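Local coordinates for uncharacterized protein CGL0972 (Corynebacterium glutamicum, PDB 2VQG) that probably forms anion-selective channels as an alpha-helical porin and can bind zinc ions, at residues 22-26 / 77-83; 48-53 / 67-71. Where two conformers were deposited one is given. Residue numbers count along the deposited sequence, not the author numbering.

Interaction 1. Residues 22-26 / 77-83. With ZN (zinc ion), chain J.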
loop_
_atom_site.group_PDB
_atom_site.type_symbol
_atom_site.label_atom_id
_atom_site.label_comp_id
_atom_site.label_asym_id
_atom_site.label_seq_id
_atom_site.Cartn_x
_atom_site.Cartn_y
_atom_site.Cartn_z
ATOM N N CYS A 22 -3.855 -9.858 -7.918
ATOM C CA CYS A 22 -2.799 -8.855 -8.014
ATOM C C CYS A 22 -3.173 -7.733 -8.976
ATOM O O CYS A 22 -2.791 -6.581 -8.768
ATOM C CB CYS A 22 -1.471 -9.498 -8.431
ATOM S SG CYS A 22 -0.827 -10.506 -7.080
ATOM N N GLY A 23 -3.879 -8.079 -10.041
ATOM C CA GLY A 23 -4.312 -7.055 -11.002
ATOM C C GLY A 23 -5.409 -6.146 -10.453
ATOM O O GLY A 23 -5.483 -4.965 -10.810
ATOM N N ILE A 24 -6.311 -6.699 -9.643
ATOM C CA ILE A 24 -7.303 -5.861 -8.944
ATOM C C ILE A 24 -6.579 -4.910 -7.962
ATOM O O ILE A 24 -6.893 -3.714 -7.873
ATOM C CB ILE A 24 -8.328 -6.752 -8.189
ATOM C CG1 ILE A 24 -9.162 -7.523 -9.212
ATOM C CG2 ILE A 24 -9.206 -5.887 -7.191
ATOM C CD1 ILE A 24 -10.065 -8.611 -8.576
ATOM N N LEU A 25 -5.626 -5.452 -7.214
ATOM C CA LEU A 25 -4.833 -4.646 -6.298
ATOM C C LEU A 25 -4.126 -3.524 -7.075
ATOM O O LEU A 25 -4.151 -2.353 -6.658
ATOM C CB LEU A 25 -3.802 -5.513 -5.569
ATOM C CG LEU A 25 -2.801 -4.771 -4.671
ATOM C CD1 LEU A 25 -3.545 -4.072 -3.541
ATOM C CD2 LEU A 25 -1.760 -5.737 -4.102
ATOM N N GLU A 26 -3.525 -3.878 -8.213
ATOM C CA GLU A 26 -2.734 -2.881 -8.975
ATOM C C GLU A 26 -3.653 -1.774 -9.535
ATOM O O GLU A 26 -3.344 -0.582 -9.390
ATOM C CB GLU A 26 -1.949 -3.539 -10.101
ATOM C CG GLU A 26 -1.183 -2.489 -10.916
ATOM C CD GLU A 26 -0.219 -3.059 -11.913
ATOM O OE1 GLU A 26 -0.271 -4.252 -12.288
ATOM O OE2 GLU A 26 0.613 -2.255 -12.365
ATOM N N ARG A 77 2.002 -6.406 0.392
ATOM C CA ARG A 77 1.198 -7.233 -0.503
ATOM C C ARG A 77 1.414 -6.843 -1.970
ATOM O O ARG A 77 1.504 -7.724 -2.834
ATOM C CB ARG A 77 -0.280 -7.237 -0.086
ATOM C CG ARG A 77 -0.444 -7.694 1.371
ATOM C CD ARG A 77 -1.882 -7.997 1.776
ATOM N NE ARG A 77 -2.711 -6.802 1.915
ATOM C CZ ARG A 77 -2.851 -6.085 3.032
ATOM N NH1 ARG A 77 -2.211 -6.414 4.148
ATOM N NH2 ARG A 77 -3.651 -5.033 3.029
ATOM N N ALA A 78 1.540 -5.543 -2.235
ATOM C CA ALA A 78 1.889 -5.058 -3.565
ATOM C C ALA A 78 3.248 -5.584 -4.048
ATOM O O ALA A 78 3.395 -5.962 -5.216
ATOM C CB ALA A 78 1.875 -3.572 -3.595
ATOM N N GLN A 79 4.232 -5.623 -3.159
ATOM C CA GLN A 79 5.553 -6.135 -3.537
ATOM C C GLN A 79 5.470 -7.609 -3.896
ATOM O O GLN A 79 6.050 -8.049 -4.902
ATOM C CB GLN A 79 6.577 -5.900 -2.428
ATOM C CG GLN A 79 7.984 -6.296 -2.844
ATOM C CD GLN A 79 8.986 -6.167 -1.721
ATOM O OE1 GLN A 79 8.882 -5.263 -0.887
ATOM N NE2 GLN A 79 9.981 -7.067 -1.698
ATOM N N THR A 80 4.729 -8.370 -3.092
ATOM C CA THR A 80 4.516 -9.791 -3.354
ATOM C C THR A 80 3.885 -9.979 -4.728
ATOM O O THR A 80 4.257 -10.901 -5.476
ATOM C CB THR A 80 3.667 -10.449 -2.243
ATOM O OG1 THR A 80 4.331 -10.248 -0.980
ATOM C CG2 THR A 80 3.551 -11.953 -2.479
ATOM N N CYS A 81 2.974 -9.070 -5.070
ATOM C CA CYS A 81 2.296 -9.066 -6.373
ATOM C C CYS A 81 3.173 -8.553 -7.527
ATOM O O CYS A 81 2.692 -8.455 -8.661
ATOM C CB CYS A 81 0.989 -8.228 -6.305
ATOM S SG CYS A 81 -0.400 -9.104 -5.625
ATOM N N GLY A 82 4.422 -8.200 -7.212
ATOM C CA GLY A 82 5.414 -7.693 -8.178
ATOM C C GLY A 82 5.182 -6.273 -8.661
ATOM O O GLY A 82 5.662 -5.903 -9.737
ATOM N N LEU A 83 4.476 -5.471 -7.852
ATOM C CA LEU A 83 4.066 -4.119 -8.232
ATOM C C LEU A 83 5.052 -3.017 -7.836
ATOM O O LEU A 83 5.024 -1.921 -8.404
ATOM C CB LEU A 83 2.672 -3.823 -7.633
ATOM C CG LEU A 83 1.579 -4.866 -7.908
ATOM C CD1 LEU A 83 0.221 -4.455 -7.314
ATOM C CD2 LEU A 83 1.452 -5.151 -9.426
HETATM ZN ZN ZN J . 1.746 -2.576 -13.885
#
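Residues 22-26 form a run of regular helix within helix 19-31, whereas residues 77-83 carry the last turn of helix 61-80 and the chain just beyond it. The CA atoms of Cys22 and Cys81 come within 5.4 Å of each other, while the Leu25–Ala78 and Glu26–Leu83 pairs stand at 7.3 and 7.0 Å. Helix 61-80 ends in a Schellman motif: Gly82, with phi of 73°, reverses the chain, Gly82 N bonds to Gln79 O (2.8 Å) and Leu83 N to Ala78 O (2.9 Å). This turn brings Leu83 round to face the helix of Cys22. A disulfide, Cys22 SG to Cys81 SG at 2.1 Å with chi3 of -69°, ties helix 19-31 covalently to the chain just after helix 61-80. Leu25 packs beside it, its CD2 lying 3.9 Å from Cys81 SG, 3.8 Å from Ala78 CA and 4.0 Å from Leu83 CD1. Leu83 CD2 also touches Glu26 OE1 at 3.5 Å, so the apolar patch shades into a polar edge. There Glu26, extended with chi1 and chi2 both t, binds a zinc ion through OE2 at 1.9 Å. On the exposed side of the same helix, Gly23 and Ile24 belong to a detergent-binding pocket.

Interaction 2. Residues 48-53 / 67-71; sequences IAAKGE and NEDQA. With ZN (zinc ion), chain P; ZN (zinc ion), chain L.
This is a close helix–helix contact between the C-terminal turn of helix 41-52 and an inner turn of helix 61-80, made by small side chains and one side-chain-to-backbone hydrogen bond. The short axes approach to 8.8 Å, and their N-to-C directions differ by 141°, a crossing antiparallel in sense but well off 180°. Residues 67-71 are helical throughout; 48-51 are helical, and Glu53 has phi/psi of -66/148°. Ile48 and Ala71 set the register, CA to CA 5.4 Å. Ala71 CB sits 3.6 Å from Ile48 CG2 and 4.0 Å from Ala49 CB, so alanines permit the short separation. Asn67, chi1 t and chi2 44°, points across and donates from ND2 to Ala49 O at 2.9 Å and 175°. That last-turn carbonyl accepts weak backbone bonds from Gly52 N and Glu53 N. Gly52 CA lies 3.4 Å from Asn67 OD1, where a CB would clash. Glu68 (chi1, chi2 m) brings OE2 to 3.5 Å from Ala49 CB. Asp69, outside this contact, binds chain L zinc through OD2 (2.0 Å) and chain P zinc through OD1 (2.6 Å) and OD2 (2.5 Å), alongside Asp65. Ile48 and Lys51 rest on Val34, in the connection from helix 19-31.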
loop_
_atom_site.group_PDB
_atom_site.type_symbol
_atom_site.label_atom_id
_atom_site.label_comp_id
_atom_site.label_asym_id
_atom_site.label_seq_id
_atom_site.Cartn_x
_atom_site.Cartn_y
_atom_site.Cartn_z
ATOM N N ILE A 48 0.407 5.594 0.512
ATOM C CA ILE A 48 -0.855 5.093 1.091
ATOM C C ILE A 48 -1.151 5.810 2.425
ATOM O O ILE A 48 -2.258 6.334 2.643
ATOM C CB ILE A 48 -0.815 3.561 1.302
ATOM C CG1 ILE A 48 -0.735 2.847 -0.060
ATOM C CG2 ILE A 48 -2.075 3.090 2.110
ATOM C CD1 ILE A 48 -0.402 1.336 0.051
ATOM N N ALA A 49 -0.145 5.876 3.293
ATOM C CA ALA A 49 -0.316 6.540 4.597
ATOM C C ALA A 49 -0.752 8.002 4.445
ATOM O O ALA A 49 -1.616 8.486 5.180
ATOM C CB ALA A 49 1.013 6.461 5.424
ATOM N N ALA A 50 -0.140 8.710 3.503
ATOM C CA ALA A 50 -0.468 10.114 3.282
ATOM C C ALA A 50 -1.953 10.258 2.917
ATOM O O ALA A 50 -2.643 11.148 3.436
ATOM C CB ALA A 50 0.401 10.695 2.223
ATOM N N LYS A 51 -2.444 9.364 2.051
ATOM C CA LYS A 51 -3.850 9.420 1.639
ATOM C C LYS A 51 -4.805 8.898 2.726
ATOM O O LYS A 51 -6.010 9.207 2.697
ATOM C CB LYS A 51 -4.070 8.641 0.338
ATOM C CG LYS A 51 -3.310 9.176 -0.874
ATOM C CD LYS A 51 -3.797 10.539 -1.279
ATOM C CE LYS A 51 -3.127 11.005 -2.593
ATOM N NZ LYS A 51 -3.810 10.436 -3.773
ATOM N N GLY A 52 -4.283 8.106 3.660
ATOM C CA GLY A 52 -5.102 7.624 4.782
ATOM C C GLY A 52 -5.234 8.633 5.923
ATOM O O GLY A 52 -6.067 8.461 6.817
ATOM N N GLU A 53 -4.426 9.686 5.895
ATOM C CA GLU A 53 -4.486 10.730 6.931
ATOM C C GLU A 53 -5.807 11.480 6.871
ATOM O O GLU A 53 -6.405 11.621 5.806
ATOM C CB GLU A 53 -3.327 11.709 6.792
ATOM C CG GLU A 53 -2.008 11.131 7.247
ATOM C CD GLU A 53 -0.867 12.161 7.165
ATOM O OE1 GLU A 53 -1.015 13.257 7.726
ATOM O OE2 GLU A 53 0.168 11.864 6.541
ATOM N N ASN A 67 -2.957 3.544 10.652
ATOM C CA ASN A 67 -2.757 4.004 9.274
ATOM C C ASN A 67 -1.390 3.570 8.714
ATOM O O ASN A 67 -1.327 2.963 7.644
ATOM C CB ASN A 67 -2.938 5.525 9.200
ATOM C CG ASN A 67 -2.732 6.099 7.809
ATOM O OD1 ASN A 67 -3.218 5.565 6.790
ATOM N ND2 ASN A 67 -2.065 7.248 7.762
ATOM N N GLU A 68 -0.311 3.870 9.444
ATOM C CA GLU A 68 1.046 3.536 8.998
ATOM C C GLU A 68 1.220 2.034 8.855
ATOM O O GLU A 68 1.727 1.552 7.833
ATOM C CB GLU A 68 2.113 4.090 9.962
ATOM C CG GLU A 68 2.153 5.606 10.032
ATOM C CD GLU A 68 2.650 6.275 8.756
ATOM O OE1 GLU A 68 3.416 5.658 7.977
ATOM O OE2 GLU A 68 2.286 7.446 8.542
ATOM N N ASP A 69 0.772 1.300 9.868
ATOM C CA ASP A 69 0.907 -0.167 9.869
ATOM C C ASP A 69 0.155 -0.841 8.723
ATOM O O ASP A 69 0.678 -1.775 8.113
ATOM C CB ASP A 69 0.445 -0.758 11.186
ATOM C CG ASP A 69 1.354 -0.398 12.322
ATOM O OD1 ASP A 69 2.514 0.005 12.057
ATOM O OD2 ASP A 69 0.902 -0.504 13.482
ATOM N N GLN A 70 -1.067 -0.395 8.459
ATOM C CA GLN A 70 -1.845 -0.954 7.357
ATOM C C GLN A 70 -1.301 -0.527 5.994
ATOM O O GLN A 70 -1.321 -1.330 5.051
ATOM C CB GLN A 70 -3.333 -0.655 7.505
ATOM C CG GLN A 70 -3.937 -1.286 8.763
ATOM C CD GLN A 70 -3.788 -2.809 8.821
ATOM O OE1 GLN A 70 -3.930 -3.507 7.811
ATOM N NE2 GLN A 70 -3.526 -3.324 10.015
ATOM N N ALA A 71 -0.761 0.692 5.902
ATOM C CA ALA A 71 -0.106 1.144 4.675
ATOM C C ALA A 71 1.112 0.249 4.388
ATOM O O ALA A 71 1.323 -0.201 3.247
ATOM C CB ALA A 71 0.323 2.608 4.801
HETATM ZN ZN ZN P . 2.929 0.504 14.565
HETATM ZN ZN ZN L . 1.073 -0.734 15.504
#

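How the interactions relate
From the N terminus, the chain first runs through helix 19-31, which supplies residues 22-26 of interaction 1, then through a connection to helix 41-52, whose end supplies residues 48-53. Helix 55-59 intervenes before helix 61-80 turns back, so interaction 2 closes a short, mostly helical loop of 13 residues. Only further along that last helix does interaction 1 close its larger loop of 50 residues, which encloses the smaller one entirely; the two do not cross. Helix 61-80 is thus the shared spine, held by helix 41-52 in its first half and cross-linked to helix 19-31 just past its C-terminal end. The contact centres lie about 17 Å apart, on opposite sides of the chain's centre.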